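Local coordinates for nucleoprotein (Human coronavirus NL63, PDB 5N4K), which probably packages the viral RNA genome into a helical ribonucleocapsid, the chain here being its N-terminal, RNA-binding domain, at residues Ser30-Leu35 with Pro132-Phe137; Gly64-Val68 with Thr93-Lys97; Gln69-Arg73 with Leu82-Val86; Tyr90-Gly94 with Val119-Asn125. All coordinates share one frame; numbering follows the deposited sequence.

Contact 1: residues Ser30-Leu35 with Pro132-Phe137; sequences SFYMPL and PLEPKF
The ring of Y32 meets the segment P132-F137 along its edge: the carbonyl O of L133 and the carbonyl carbon of E134 lie near the ring plane, and CD1 of Y32 stands 4.0 Å from CB of L133. CB of F31, the preceding residue, rests over one face of the same ring, displaced toward the rim. P135 approaches obliquely, its CB 4.0 Å from CD1 of Y32, the two side chains running past each other in opposite senses. With CG of Y32 opposite its own carbonyl carbon (chi1 -58°), the ring crosses the L133 side chain at a slant, and its hydroxyl is carried on to Y90, with which it hydrogen-bonds. The two backbones form a single bridge at Y32 and L133. N of L133 donates to O of F31 at 2.9 Å in an almost straight bond, and N of M33 donates to O of L133 at 2.8 Å from well above the carbonyl plane. In this N-terminal domain, built on an antiparallel sheet, the bridge joins two loops nearly a hundred residues apart, one leading into strand 35-37 and the other into strand 145-147. An ST turn shapes the first of them, OG of S30 accepting from N of Y32 at 3.1 Å; the same OG also hydrogen-bonds to O of F88. At the other end of the contact, CD2 of L35 packs 4.1 Å from CG of P135, while CD1 of L35 approaches the F137 ring obliquely, CZ lying 4.3 Å away; L35 and F137 both also touch W66.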
loop_
_atom_site.group_PDB
_atom_site.type_symbol
_atom_site.label_atom_id
_atom_site.label_comp_id
_atom_site.label_asym_id
_atom_site.label_seq_id
_atom_site.Cartn_x
_atom_site.Cartn_y
_atom_site.Cartn_z
ATOM N N SER A 30 -4.581 9.489 4.019
ATOM C CA SER A 30 -3.862 10.093 5.153
ATOM C C SER A 30 -4.498 11.409 5.512
ATOM O O SER A 30 -4.978 12.135 4.669
ATOM C CB SER A 30 -2.419 10.308 4.744
ATOM O OG SER A 30 -1.625 11.017 5.685
ATOM N N PHE A 31 -4.441 11.732 6.783
ATOM C CA PHE A 31 -4.833 13.071 7.236
ATOM C C PHE A 31 -3.920 14.138 6.691
ATOM O O PHE A 31 -4.305 15.360 6.747
ATOM C CB PHE A 31 -4.840 13.172 8.744
ATOM C CG PHE A 31 -5.965 12.459 9.415
ATOM C CD1 PHE A 31 -7.213 13.017 9.416
ATOM C CD2 PHE A 31 -5.829 11.262 10.087
ATOM C CE1 PHE A 31 -8.297 12.397 9.972
ATOM C CE2 PHE A 31 -6.920 10.617 10.676
ATOM C CZ PHE A 31 -8.200 11.194 10.613
ATOM N N TYR A 32 -2.716 13.811 6.245
ATOM C CA TYR A 32 -1.701 14.772 5.913
ATOM C C TYR A 32 -1.239 14.672 4.469
ATOM O O TYR A 32 -1.271 13.606 3.885
ATOM C CB TYR A 32 -0.461 14.631 6.834
ATOM C CG TYR A 32 -0.821 14.777 8.258
ATOM C CD1 TYR A 32 -1.031 16.052 8.834
ATOM C CD2 TYR A 32 -1.041 13.655 9.106
ATOM C CE1 TYR A 32 -1.484 16.215 10.134
ATOM C CE2 TYR A 32 -1.499 13.782 10.388
ATOM C CZ TYR A 32 -1.724 15.048 10.893
ATOM O OH TYR A 32 -2.075 15.275 12.172
ATOM N N MET A 33 -0.781 15.792 3.904
ATOM C CA MET A 33 -0.013 15.753 2.699
ATOM C C MET A 33 1.200 14.853 2.843
ATOM O O MET A 33 1.761 14.745 3.942
ATOM C CB MET A 33 0.437 17.196 2.294
ATOM C CG MET A 33 -0.747 18.048 1.756
ATOM S SD MET A 33 -1.520 17.438 0.274
ATOM C CE MET A 33 -0.255 17.805 -0.964
ATOM N N PRO A 34 1.663 14.253 1.755
ATOM C CA PRO A 34 2.899 13.449 1.806
ATOM C C PRO A 34 4.136 14.296 1.920
ATOM O O PRO A 34 4.138 15.522 1.654
ATOM C CB PRO A 34 2.882 12.684 0.505
ATOM C CG PRO A 34 2.106 13.566 -0.440
ATOM C CD PRO A 34 1.120 14.277 0.398
ATOM N N LEU A 35 5.252 13.634 2.248
ATOM C CA LEU A 35 6.573 14.180 2.069
ATOM C C LEU A 35 7.159 13.511 0.828
ATOM O O LEU A 35 6.823 12.358 0.443
ATOM C CB LEU A 35 7.493 13.915 3.244
ATOM C CG LEU A 35 6.904 14.341 4.563
ATOM C CD1 LEU A 35 7.897 13.924 5.695
ATOM C CD2 LEU A 35 6.580 15.790 4.583
ATOM N N PRO A 132 -6.393 17.003 2.827
ATOM C CA PRO A 132 -5.227 16.726 3.669
ATOM C C PRO A 132 -4.587 17.980 4.261
ATOM O O PRO A 132 -4.652 19.078 3.684
ATOM C CB PRO A 132 -4.282 15.985 2.718
ATOM C CG PRO A 132 -4.650 16.420 1.392
ATOM C CD PRO A 132 -6.117 16.672 1.431
ATOM N N LEU A 133 -4.067 17.879 5.427
ATOM C CA LEU A 133 -3.351 19.003 6.043
ATOM C C LEU A 133 -1.892 18.960 5.743
ATOM O O LEU A 133 -1.276 17.936 5.672
ATOM C CB LEU A 133 -3.565 18.908 7.516
ATOM C CG LEU A 133 -5.022 18.865 8.061
ATOM C CD1 LEU A 133 -5.009 18.251 9.425
ATOM C CD2 LEU A 133 -5.525 20.276 8.208
ATOM N N GLU A 134 -1.218 20.110 5.680
ATOM C CA GLU A 134 0.188 20.159 5.593
ATOM C C GLU A 134 0.729 19.727 6.970
ATOM O O GLU A 134 0.367 20.245 8.051
ATOM C CB GLU A 134 0.672 21.645 5.361
ATOM C CG GLU A 134 2.197 21.735 5.440
ATOM C CD GLU A 134 2.746 23.007 4.858
ATOM O OE1 GLU A 134 3.044 23.908 5.671
ATOM O OE2 GLU A 134 2.883 23.054 3.614
ATOM N N PRO A 135 1.638 18.715 6.997
ATOM C CA PRO A 135 2.175 18.271 8.297
ATOM C C PRO A 135 3.209 19.197 8.876
ATOM O O PRO A 135 4.116 19.595 8.145
ATOM C CB PRO A 135 2.753 16.932 7.927
ATOM C CG PRO A 135 3.202 17.012 6.554
ATOM C CD PRO A 135 2.166 17.929 5.888
ATOM N N LYS A 136 3.086 19.515 10.137
ATOM C CA LYS A 136 4.089 20.347 10.837
ATOM C C LYS A 136 4.729 19.461 11.918
ATOM O O LYS A 136 4.030 18.600 12.496
ATOM C CB LYS A 136 3.373 21.516 11.521
ATOM C CG LYS A 136 2.725 22.463 10.518
ATOM C CD LYS A 136 3.712 23.456 10.011
ATOM C CE LYS A 136 3.775 24.573 11.086
ATOM N NZ LYS A 136 5.045 25.227 11.522
ATOM N N PHE A 137 5.974 19.789 12.235
ATOM C CA PHE A 137 6.832 18.982 13.100
ATOM C C PHE A 137 7.482 19.799 14.206
ATOM O O PHE A 137 7.744 21.029 14.049
ATOM C CB PHE A 137 7.859 18.236 12.319
ATOM C CG PHE A 137 7.274 17.385 11.189
ATOM C CD1 PHE A 137 6.618 16.210 11.452
ATOM C CD2 PHE A 137 7.346 17.834 9.890
ATOM C CE1 PHE A 137 6.075 15.435 10.420
ATOM C CE2 PHE A 137 6.771 17.076 8.854
ATOM C CZ PHE A 137 6.145 15.890 9.151
#

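Contact 2: residues Gly64-Val68 with Thr93-Lys97; sequences GYWNV and TGPHK
The hydroxyl of Y65 is driven into the turn G94-K97 and gripped there by two hydrogen bonds. It donates to O of T93 at 2.6 Å, in the carbonyl plane and on a lone pair, and accepts from N of H96 at 2.9 Å. Both functions of a buried phenol are thus used by main-chain atoms. Packing is close around it: CD of P95 comes to 3.4 Å from OH of Y65, near the ring plane, and CB of H96 lies 3.7 Å from CZ of Y65. Y65 holds CG between its backbone N and carbonyl carbon (chi1 58°), which carries the ring across to the turn. G94, without a side chain, lets OH of Y65 come close to its carbonyl carbon. The imidazole of H96 then turns its edge toward the Y65 face in an offset edge-to-face pair, planes at 64°.

The partly exposed N67 is held more loosely. Here OD1 of N67 receives only a weak, bent bond from NE2 of H96 at 3.1 Å, with the amide and imidazole planes 79° apart, and ND2 of N67 merely passes CG of P95. H96 itself is buried, meeting H96 of the second subunit. A tyrosine from strand 63-73 thereby pins a type I beta turn of the long connection between strands 80-90 and 108-112, in a domain whose loops wrap a small antiparallel sheet.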
loop_
_atom_site.group_PDB
_atom_site.type_symbol
_atom_site.label_atom_id
_atom_site.label_comp_id
_atom_site.label_asym_id
_atom_site.label_seq_id
_atom_site.Cartn_x
_atom_site.Cartn_y
_atom_site.Cartn_z
ATOM N N GLY A 64 2.970 6.195 14.855
ATOM C CA GLY A 64 2.415 5.626 13.650
ATOM C C GLY A 64 3.508 5.294 12.703
ATOM O O GLY A 64 4.611 4.900 13.065
ATOM N N TYR A 65 3.166 5.412 11.402
ATOM C CA TYR A 65 4.123 5.048 10.353
ATOM C C TYR A 65 3.989 5.926 9.113
ATOM O O TYR A 65 2.912 6.482 8.864
ATOM C CB TYR A 65 3.996 3.510 9.916
ATOM C CG TYR A 65 2.591 3.162 9.422
ATOM C CD1 TYR A 65 1.553 2.854 10.281
ATOM C CD2 TYR A 65 2.290 3.190 8.055
ATOM C CE1 TYR A 65 0.263 2.525 9.820
ATOM C CE2 TYR A 65 1.045 2.874 7.599
ATOM C CZ TYR A 65 0.039 2.570 8.460
ATOM O OH TYR A 65 -1.231 2.352 7.970
ATOM N N TRP A 66 5.096 5.983 8.387
ATOM C CA TRP A 66 5.148 6.543 7.018
ATOM C C TRP A 66 5.179 5.393 6.039
ATOM O O TRP A 66 5.982 4.521 6.157
ATOM C CB TRP A 66 6.327 7.453 6.867
ATOM C CG TRP A 66 6.287 8.697 7.664
ATOM C CD1 TRP A 66 6.745 8.867 8.946
ATOM C CD2 TRP A 66 5.728 9.968 7.291
ATOM N NE1 TRP A 66 6.544 10.118 9.365
ATOM C CE2 TRP A 66 5.901 10.832 8.385
ATOM C CE3 TRP A 66 5.067 10.423 6.170
ATOM C CZ2 TRP A 66 5.466 12.162 8.343
ATOM C CZ3 TRP A 66 4.608 11.751 6.120
ATOM C CH2 TRP A 66 4.800 12.577 7.192
ATOM N N ASN A 67 4.270 5.421 5.082
ATOM C CA ASN A 67 4.134 4.355 4.068
ATOM C C ASN A 67 4.745 4.880 2.732
ATOM O O ASN A 67 4.309 5.922 2.240
ATOM C CB ASN A 67 2.651 4.023 3.850
ATOM C CG ASN A 67 2.449 2.711 3.209
ATOM O OD1 ASN A 67 3.147 1.773 3.504
ATOM N ND2 ASN A 67 1.463 2.663 2.336
ATOM N N VAL A 68 5.695 4.175 2.236
ATOM C CA VAL A 68 6.357 4.553 0.984
ATOM C C VAL A 68 5.527 4.236 -0.221
ATOM O O VAL A 68 5.032 3.098 -0.351
ATOM C CB VAL A 68 7.733 3.899 0.937
ATOM C CG1 VAL A 68 8.457 4.143 -0.405
ATOM C CG2 VAL A 68 8.647 4.242 2.077
ATOM N N THR A 93 -4.256 2.562 12.096
ATOM C CA THR A 93 -5.042 3.173 11.037
ATOM C C THR A 93 -4.308 2.981 9.736
ATOM O O THR A 93 -3.205 2.505 9.729
ATOM C CB THR A 93 -5.310 4.650 11.300
ATOM O OG1 THR A 93 -4.130 5.424 10.955
ATOM C CG2 THR A 93 -5.702 4.933 12.800
ATOM N N GLY A 94 -4.973 3.387 8.647
ATOM C CA GLY A 94 -4.324 3.384 7.313
ATOM C C GLY A 94 -4.262 2.024 6.668
ATOM O O GLY A 94 -4.915 1.070 7.117
ATOM N N PRO A 95 -3.511 1.931 5.578
ATOM C CA PRO A 95 -3.378 0.661 4.806
ATOM C C PRO A 95 -2.783 -0.422 5.594
ATOM O O PRO A 95 -2.973 -1.611 5.261
ATOM C CB PRO A 95 -2.538 1.079 3.616
ATOM C CG PRO A 95 -1.762 2.288 4.057
ATOM C CD PRO A 95 -2.693 3.004 4.974
ATOM N N HIS A 96 -1.988 -0.138 6.647
ATOM C CA HIS A 96 -1.342 -1.123 7.531
ATOM C C HIS A 96 -1.899 -1.031 8.932
ATOM O O HIS A 96 -1.158 -1.186 9.908
ATOM C CB HIS A 96 0.175 -0.969 7.520
ATOM C CG HIS A 96 0.781 -1.110 6.172
ATOM N ND1 HIS A 96 0.751 -2.304 5.474
ATOM C CD2 HIS A 96 1.392 -0.227 5.353
ATOM C CE1 HIS A 96 1.363 -2.134 4.309
ATOM N NE2 HIS A 96 1.781 -0.905 4.224
ATOM N N LYS A 97 -3.238 -0.929 9.032
ATOM C CA LYS A 97 -3.885 -0.833 10.329
ATOM C C LYS A 97 -3.696 -2.067 11.190
ATOM O O LYS A 97 -3.811 -1.955 12.404
ATOM C CB LYS A 97 -5.396 -0.507 10.228
ATOM C CG LYS A 97 -6.266 -1.654 9.729
ATOM C CD LYS A 97 -7.735 -1.239 9.620
ATOM C CE LYS A 97 -8.394 -1.019 10.980
ATOM N NZ LYS A 97 -9.897 -0.889 10.996
#

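Contact 3: residues Gln69-Arg73 with Leu82-Val86; sequences QERWR and LPPKV. With SO4 (sulfate ion), chain F; SO4 (sulfate ion), chain D.
R71 threads its guanidinium between L82 and K85, with CE of K85 over one face and the L82 side chain over the opposite one, both toward the rim. Its chain runs straight through chi2 and then bends at chi3 (61°), which turns the flat group back across the neighbouring strand. NH1 of R71 donates to O of P83 at 2.8 Å, nearly straight and within both the carbonyl and guanidinium planes, restraining its rotation. Its remaining edge serves two sulfates: NE of R71 reaches O1 of the chain F ion at 3.0 Å, and NH2 of R71 reaches O3 of the chain D ion at 2.9 Å. K85, extended beyond CG, brings NZ to 2.6 Å from O2 of the chain F sulfate. Q69, also extended and with CG opposite its backbone N (chi1 178°), lies beside K85 pointing the same way; NE2 of Q69 joins that sulfate through O3 at 3.2 Å, while its OE1 is taken by H87. R73 sets one guanidinium face over CD2 of L82; its very short approach to the chain D ion is doubtful. Backbones pair at Q69 and K85, where N of Q69 donates to O of K85 at 2.8 Å. The sulfates, probably from the crystallisation liquor, mark a basic surface consistent with phosphate binding, on the antiparallel beta hairpin of strands 63-73 and 80-90 that typifies coronavirus nucleocapsid N-terminal domains.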
loop_
_atom_site.group_PDB
_atom_site.type_symbol
_atom_site.label_atom_id
_atom_site.label_comp_id
_atom_site.label_asym_id
_atom_site.label_seq_id
_atom_site.Cartn_x
_atom_site.Cartn_y
_atom_site.Cartn_z
ATOM N N GLN A 69 5.442 5.209 -1.111
ATOM C CA GLN A 69 4.817 5.112 -2.458
ATOM C C GLN A 69 5.976 5.240 -3.493
ATOM O O GLN A 69 6.573 6.317 -3.588
ATOM C CB GLN A 69 3.833 6.282 -2.594
ATOM C CG GLN A 69 3.076 6.416 -3.952
ATOM C CD GLN A 69 2.484 7.751 -4.278
ATOM O OE1 GLN A 69 2.259 8.628 -3.429
ATOM N NE2 GLN A 69 2.157 7.923 -5.563
ATOM N N GLU A 70 6.274 4.185 -4.211
ATOM C CA GLU A 70 7.264 4.242 -5.321
ATOM C C GLU A 70 6.565 4.966 -6.471
ATOM O O GLU A 70 5.374 4.796 -6.683
ATOM C CB GLU A 70 7.641 2.797 -5.662
ATOM C CG GLU A 70 8.804 2.630 -6.565
ATOM C CD GLU A 70 9.242 1.176 -6.747
ATOM O OE1 GLU A 70 8.751 0.241 -6.028
ATOM O OE2 GLU A 70 10.076 0.956 -7.649
ATOM N N ARG A 71 7.312 5.810 -7.211
ATOM C CA ARG A 71 6.771 6.701 -8.232
ATOM C C ARG A 71 7.662 6.623 -9.522
ATOM O O ARG A 71 8.859 6.571 -9.414
ATOM C CB ARG A 71 6.758 8.154 -7.730
ATOM C CG ARG A 71 5.757 8.268 -6.596
ATOM C CD ARG A 71 5.846 9.648 -6.021
ATOM N NE ARG A 71 5.526 10.745 -6.986
ATOM C CZ ARG A 71 6.287 11.770 -7.361
ATOM N NH1 ARG A 71 7.528 12.000 -7.047
ATOM N NH2 ARG A 71 5.732 12.660 -8.184
ATOM N N TRP A 72 7.042 6.410 -10.664
ATOM C CA TRP A 72 7.800 6.368 -11.938
ATOM C C TRP A 72 6.846 6.652 -13.007
ATOM O O TRP A 72 5.733 6.114 -12.977
ATOM C CB TRP A 72 8.484 5.029 -12.178
ATOM C CG TRP A 72 7.579 3.786 -12.263
ATOM C CD1 TRP A 72 7.263 2.921 -11.232
ATOM C CD2 TRP A 72 6.901 3.271 -13.441
ATOM N NE1 TRP A 72 6.417 1.929 -11.704
ATOM C CE2 TRP A 72 6.170 2.129 -13.038
ATOM C CE3 TRP A 72 6.812 3.691 -14.783
ATOM C CZ2 TRP A 72 5.396 1.371 -13.940
ATOM C CZ3 TRP A 72 6.035 2.943 -15.672
ATOM C CH2 TRP A 72 5.329 1.801 -15.240
ATOM N N ARG A 73 7.290 7.411 -14.017
ATOM C CA ARG A 73 6.473 7.624 -15.171
ATOM C C ARG A 73 7.247 7.373 -16.462
ATOM O O ARG A 73 8.461 7.208 -16.454
ATOM C CB ARG A 73 5.882 9.022 -15.135
ATOM C CG ARG A 73 6.841 10.113 -15.474
ATOM C CD ARG A 73 6.439 11.388 -14.770
ATOM N NE ARG A 73 7.281 12.496 -15.213
ATOM C CZ ARG A 73 7.456 13.655 -14.564
ATOM N NH1 ARG A 73 6.850 13.914 -13.400
ATOM N NH2 ARG A 73 8.245 14.583 -15.105
ATOM N N LEU A 82 10.958 8.446 -10.174
ATOM C CA LEU A 82 10.783 9.714 -9.465
ATOM C C LEU A 82 11.095 9.496 -7.961
ATOM O O LEU A 82 11.153 8.368 -7.453
ATOM C CB LEU A 82 9.408 10.203 -9.618
ATOM C CG LEU A 82 9.000 10.532 -11.080
ATOM C CD1 LEU A 82 7.593 10.998 -11.017
ATOM C CD2 LEU A 82 9.885 11.679 -11.590
ATOM N N PRO A 83 11.384 10.571 -7.202
ATOM C CA PRO A 83 11.510 10.451 -5.778
ATOM C C PRO A 83 10.226 9.861 -5.208
ATOM O O PRO A 83 9.120 10.176 -5.581
ATOM C CB PRO A 83 11.677 11.871 -5.308
ATOM C CG PRO A 83 12.391 12.508 -6.477
ATOM C CD PRO A 83 11.697 11.966 -7.652
ATOM N N PRO A 84 10.430 8.946 -4.244
ATOM C CA PRO A 84 9.230 8.376 -3.626
ATOM C C PRO A 84 8.513 9.368 -2.754
ATOM O O PRO A 84 9.107 10.335 -2.280
ATOM C CB PRO A 84 9.757 7.192 -2.808
ATOM C CG PRO A 84 11.158 7.416 -2.657
ATOM C CD PRO A 84 11.653 8.276 -3.790
ATOM N N LYS A 85 7.226 9.148 -2.540
ATOM C CA LYS A 85 6.477 9.868 -1.562
ATOM C C LYS A 85 6.242 8.963 -0.338
ATOM O O LYS A 85 6.299 7.754 -0.421
ATOM C CB LYS A 85 5.143 10.366 -2.093
ATOM C CG LYS A 85 5.290 11.595 -3.007
ATOM C CD LYS A 85 3.952 11.957 -3.634
ATOM C CE LYS A 85 4.223 13.091 -4.591
ATOM N NZ LYS A 85 3.004 13.424 -5.396
ATOM N N VAL A 86 6.070 9.609 0.806
ATOM C CA VAL A 86 5.666 8.910 2.025
ATOM C C VAL A 86 4.433 9.564 2.607
ATOM O O VAL A 86 4.333 10.801 2.666
ATOM C CB VAL A 86 6.822 8.838 3.065
ATOM C CG1 VAL A 86 7.913 7.895 2.609
ATOM C CG2 VAL A 86 7.411 10.218 3.399
HETATM S S SO4 F . 1.968 11.037 -7.840
HETATM O O1 SO4 F . 3.063 10.679 -8.764
HETATM O O2 SO4 F . 2.411 11.118 -6.438
HETATM O O3 SO4 F . 1.102 9.857 -7.859
HETATM O O4 SO4 F . 1.301 12.337 -8.138
HETATM S S SO4 D . 7.462 15.545 -10.683
HETATM O O1 SO4 D . 8.864 15.134 -10.537
HETATM O O2 SO4 D . 7.307 16.705 -9.782
HETATM O O3 SO4 D . 6.551 14.424 -10.301
HETATM O O4 SO4 D . 7.100 15.876 -12.079
HETATM O O HOH W 1 10.022 6.168 -6.355
#

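Contact 4: residues Tyr90-Gly94 with Val119-Asn125; sequences YLGTG and VNTSLGN
L123 drops CD1 squarely onto the ring of Y90, 3.5 Å from its centroid and only 7° off the ring normal, a CH-pi contact over the middle of the face. The ring belongs to a residue that opens a type II beta turn, Y90 to T93, at the end of strand 80-90, and the segment V119-N125 packs around that turn. Beside the ring, T121 binds O of L91 twice: its N donates at 3.0 Å from above the carbonyl plane, and its OG1 at 3.1 Å from the opposite face of that plane. OG1 of T121 lies between its backbone N and carbonyl carbon (chi1 74°), which brings it back to the same oxygen as its own N-H. N120 extends OD1 to 3.2 Å from CA of G92, at the turn corner with positive phi, and CD2 of L91 nestles against O of V119. CG2 of T93 packs against O of G124, and a water donates to both that carbonyl and OG1 of T93.

Behind these contacts, the turn is secured from within, because O of Y90 accepts both from N of T93 and from OG1 of T93 at 2.7 Å. Outside it, F88 meets the Y90 ring edge-to-face. One further direct bond ties the segments, OD1 of N125 accepting from N of G94 at 2.8 Å on a lone pair in the plane of its amide carbonyl.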
loop_
_atom_site.group_PDB
_atom_site.type_symbol
_atom_site.label_atom_id
_atom_site.label_comp_id
_atom_site.label_asym_id
_atom_site.label_seq_id
_atom_site.Cartn_x
_atom_site.Cartn_y
_atom_site.Cartn_z
ATOM N N TYR A 90 -1.507 7.159 11.637
ATOM C CA TYR A 90 -1.420 6.796 13.052
ATOM C C TYR A 90 -1.440 5.292 13.215
ATOM O O TYR A 90 -2.083 4.574 12.456
ATOM C CB TYR A 90 -2.588 7.487 13.814
ATOM C CG TYR A 90 -2.446 9.023 13.836
ATOM C CD1 TYR A 90 -1.644 9.632 14.805
ATOM C CD2 TYR A 90 -3.136 9.830 12.978
ATOM C CE1 TYR A 90 -1.453 11.006 14.827
ATOM C CE2 TYR A 90 -2.991 11.176 12.959
ATOM C CZ TYR A 90 -2.141 11.747 13.882
ATOM O OH TYR A 90 -1.965 13.130 13.871
ATOM N N LEU A 91 -0.857 4.848 14.291
ATOM C CA LEU A 91 -0.830 3.428 14.618
ATOM C C LEU A 91 -2.259 2.881 14.694
ATOM O O LEU A 91 -3.128 3.452 15.309
ATOM C CB LEU A 91 -0.079 3.200 15.957
ATOM C CG LEU A 91 0.102 1.738 16.363
ATOM C CD1 LEU A 91 0.954 0.951 15.429
ATOM C CD2 LEU A 91 0.786 1.780 17.736
ATOM N N GLY A 92 -2.478 1.736 14.026
ATOM C CA GLY A 92 -3.811 1.125 13.971
ATOM C C GLY A 92 -4.763 1.752 13.039
ATOM O O GLY A 92 -5.979 1.433 13.098
ATOM N N THR A 93 -4.256 2.562 12.096
ATOM C CA THR A 93 -5.042 3.173 11.037
ATOM C C THR A 93 -4.308 2.981 9.736
ATOM O O THR A 93 -3.205 2.505 9.729
ATOM C CB THR A 93 -5.310 4.650 11.300
ATOM O OG1 THR A 93 -4.130 5.424 10.955
ATOM C CG2 THR A 93 -5.702 4.933 12.800
ATOM N N GLY A 94 -4.973 3.387 8.647
ATOM C CA GLY A 94 -4.324 3.384 7.313
ATOM C C GLY A 94 -4.262 2.024 6.668
ATOM O O GLY A 94 -4.915 1.070 7.117
ATOM N N VAL A 119 -0.052 1.202 21.340
ATOM C CA VAL A 119 -1.332 0.630 21.108
ATOM C C VAL A 119 -2.062 1.377 20.010
ATOM O O VAL A 119 -1.794 2.580 19.775
ATOM C CB VAL A 119 -2.219 0.518 22.316
ATOM C CG1 VAL A 119 -1.532 -0.264 23.409
ATOM C CG2 VAL A 119 -2.661 1.837 22.801
ATOM N N ASN A 120 -3.024 0.724 19.403
ATOM C CA ASN A 120 -3.775 1.302 18.307
ATOM C C ASN A 120 -4.417 2.581 18.809
ATOM O O ASN A 120 -5.020 2.667 19.900
ATOM C CB ASN A 120 -4.843 0.382 17.768
ATOM C CG ASN A 120 -4.259 -0.755 17.024
ATOM O OD1 ASN A 120 -3.152 -0.703 16.563
ATOM N ND2 ASN A 120 -5.056 -1.804 16.832
ATOM N N THR A 121 -4.347 3.612 17.994
ATOM C CA THR A 121 -4.966 4.895 18.318
ATOM C C THR A 121 -6.462 4.919 17.934
ATOM O O THR A 121 -6.966 4.029 17.294
ATOM C CB THR A 121 -4.266 6.074 17.586
ATOM O OG1 THR A 121 -4.641 6.054 16.173
ATOM C CG2 THR A 121 -2.782 6.030 17.694
ATOM N N SER A 122 -7.106 5.994 18.394
ATOM C CA SER A 122 -8.575 6.162 18.232
ATOM C C SER A 122 -8.936 7.005 17.031
ATOM O O SER A 122 -10.096 7.359 16.839
ATOM C CB SER A 122 -9.149 6.807 19.522
ATOM O OG SER A 122 -8.741 8.146 19.629
ATOM N N LEU A 123 -7.945 7.387 16.220
ATOM C CA LEU A 123 -8.048 8.479 15.266
ATOM C C LEU A 123 -8.642 8.134 13.942
ATOM O O LEU A 123 -9.025 9.080 13.229
ATOM C CB LEU A 123 -6.689 9.169 15.113
ATOM C CG LEU A 123 -6.206 9.764 16.442
ATOM C CD1 LEU A 123 -4.842 10.329 16.317
ATOM C CD2 LEU A 123 -7.109 10.923 16.865
ATOM N N GLY A 124 -8.716 6.864 13.577
ATOM C CA GLY A 124 -9.241 6.503 12.297
ATOM C C GLY A 124 -8.452 7.069 11.157
ATOM O O GLY A 124 -7.301 7.371 11.205
ATOM N N ASN A 125 -9.208 7.262 10.049
ATOM C CA ASN A 125 -8.705 7.759 8.824
ATOM C C ASN A 125 -9.424 9.020 8.328
ATOM O O ASN A 125 -10.583 9.263 8.769
ATOM C CB ASN A 125 -8.857 6.683 7.699
ATOM C CG ASN A 125 -8.222 5.369 8.105
ATOM O OD1 ASN A 125 -7.006 5.317 8.249
ATOM N ND2 ASN A 125 -9.011 4.405 8.422
HETATM O O HOH W 2 -4.336 7.981 10.092
HETATM O O HOH W 3 -7.563 1.758 8.592
#

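In the fold
Of the four, contact 1 spans the most chain, its segments 97 residues apart, and the other three are nested within its loop. Contact 3 lies in turn inside the loop closed by contact 2, and contact 4 begins on the stretch where contact 2 ends, sharing T93 and G94, with centres about 9 Å apart. Contacts 2 and 3 both use strand 63-73, centres about 16 Å apart, and both touch the second subunit. Contact 4 joins two loops across the chain's centre from contact 3, centres about 24 Å apart. Contact 1 leads into strand 35-37, where O of L35 lies 2.9 Å from N of V86, a probable hydrogen bond. Loop packing thus surrounds the sheet, leaving the basic hairpin projecting.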